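Local coordinates for protein 4-oxalocrotonate decarboxylase NahK (Pseudomonas putida, PDB 5D2K) that catalyses the metal-assisted decarboxylation of (3E)-2-oxohex-3-enedioate to 2-oxopent-4-enoate and CO2, a step in naphthalene degradation, at residues N7-T11 / E41-D46. The protein carries 1 engineered substitution. Numbering follows the deposited sequence.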
# COMPACT_ATOMS: atom_id res chain seq x y z
N ASN A 7 13.67 20.32 -9.23
CA ASN A 7 13.37 18.90 -9.13
C ASN A 7 11.99 18.55 -9.69
O ASN A 7 11.49 17.44 -9.50
CB ASN A 7 13.48 18.42 -7.68
CG ASN A 7 12.73 19.32 -6.72
OD1 ASN A 7 11.97 20.20 -7.13
ND2 ASN A 7 12.94 19.09 -5.42
N ARG A 8 11.37 19.51 -10.38
CA ARG A 8 10.09 19.30 -11.05
C ARG A 8 10.18 19.65 -12.53
O ARG A 8 10.90 20.58 -12.90
CB ARG A 8 9.00 20.14 -10.37
CG ARG A 8 8.56 19.58 -9.02
CD ARG A 8 7.66 20.56 -8.28
NE ARG A 8 6.97 19.90 -7.17
CZ ARG A 8 7.47 19.77 -5.94
NH1 ARG A 8 8.68 20.26 -5.66
NH2 ARG A 8 6.77 19.15 -5.00
N THR A 9 9.45 18.92 -13.37
CA THR A 9 9.45 19.21 -14.81
C THR A 9 8.05 19.43 -15.38
O THR A 9 7.90 19.95 -16.49
CB THR A 9 10.13 18.08 -15.64
OG1 THR A 9 9.36 16.88 -15.58
CG2 THR A 9 11.55 17.82 -15.14
N LEU A 10 7.02 19.02 -14.64
CA LEU A 10 5.65 19.21 -15.10
C LEU A 10 5.15 20.63 -14.86
O LEU A 10 5.54 21.29 -13.90
CB LEU A 10 4.70 18.23 -14.41
CG LEU A 10 4.91 16.73 -14.66
CD1 LEU A 10 3.90 15.95 -13.82
CD2 LEU A 10 4.78 16.38 -16.14
N THR A 11 4.28 21.10 -15.75
CA THR A 11 3.52 22.32 -15.50
C THR A 11 2.37 21.97 -14.55
O THR A 11 2.00 20.79 -14.44
CB THR A 11 2.94 22.92 -16.79
OG1 THR A 11 1.96 22.03 -17.34
CG2 THR A 11 4.03 23.15 -17.82
N GLU A 41 10.95 12.91 -18.72
CA GLU A 41 11.75 13.65 -17.74
C GLU A 41 11.08 13.76 -16.38
O GLU A 41 11.63 14.36 -15.46
CB GLU A 41 12.06 15.05 -18.27
CG GLU A 41 12.71 15.06 -19.65
CD GLU A 41 13.96 14.22 -19.70
OE1 GLU A 41 14.83 14.41 -18.82
OE2 GLU A 41 14.08 13.37 -20.61
N MET A 42 9.89 13.18 -16.26
CA MET A 42 9.14 13.21 -15.01
C MET A 42 9.98 12.75 -13.82
O MET A 42 10.68 11.73 -13.91
CB MET A 42 7.90 12.33 -15.16
CG MET A 42 6.83 12.57 -14.15
SD MET A 42 5.32 11.81 -14.79
CE MET A 42 4.41 11.69 -13.26
N THR A 43 9.91 13.50 -12.73
CA THR A 43 10.68 13.19 -11.52
C THR A 43 9.80 12.58 -10.44
O THR A 43 8.57 12.57 -10.57
CB THR A 43 11.32 14.44 -10.93
OG1 THR A 43 10.30 15.33 -10.46
CG2 THR A 43 12.17 15.15 -11.99
N PHE A 44 10.42 12.11 -9.36
CA PHE A 44 9.63 11.62 -8.24
C PHE A 44 8.78 12.74 -7.63
O PHE A 44 7.64 12.50 -7.22
CB PHE A 44 10.54 11.00 -7.17
CG PHE A 44 10.88 9.56 -7.42
CD1 PHE A 44 9.93 8.57 -7.25
CD2 PHE A 44 12.15 9.19 -7.83
CE1 PHE A 44 10.23 7.24 -7.48
CE2 PHE A 44 12.46 7.87 -8.07
CZ PHE A 44 11.50 6.88 -7.89
N ALA A 45 9.32 13.96 -7.56
CA ALA A 45 8.53 15.07 -7.04
C ALA A 45 7.31 15.34 -7.93
O ALA A 45 6.22 15.58 -7.42
CB ALA A 45 9.40 16.32 -6.89
N ASP A 46 7.50 15.28 -9.25
CA ASP A 46 6.37 15.34 -10.21
C ASP A 46 5.32 14.27 -9.90
O ASP A 46 4.12 14.55 -9.84
CB ASP A 46 6.84 15.14 -11.65
CG ASP A 46 7.59 16.32 -12.23
OD1 ASP A 46 7.25 17.49 -11.94
OD2 ASP A 46 8.52 16.06 -13.02
O HOH W 1 12.22 14.94 -7.75
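A capping box at the start of helix 44-60 illustrates how a helix N-terminus can bind a second piece of chain with the same side chains that cap it. Thr43, the N-cap, accepts from Asp46 N through OG1 (3.1 Å), and Asp46 OD2 answers by accepting from Thr43 N (2.9 Å). Both side chains then reach across to residues 7-11, the loop that leads into helix 12-27. Thr43 OG1 donates to Asn7 O at 2.6 Å, and a water links that same carbonyl to Ala45 N (3.1 Å to each). The Asp46 carboxylate gathers the rest: Thr9 N lies 3.0 Å from both OD1 and OD2 in a bifurcated hydrogen bond, Thr9 OG1 donates to OD2 (2.8 Å), and Leu10 N donates to OD1 (3.1 Å). Around this polar centre, Ala45 CB covers one face of the Arg8 guanidinium, whose NE forms a salt bridge with Asp49 one turn further along the helix. Leu10 CD1 meets Met42 CE at 4.3 Å, and Leu10 also packs on Val15, Leu18 and Val50. Far from the metal site, one buried carboxylate thus serves four donors: Thr43 N closes the capping box, while Thr9 N, Thr9 OG1 and Leu10 N tie the N-terminal residues to the helix's first turn.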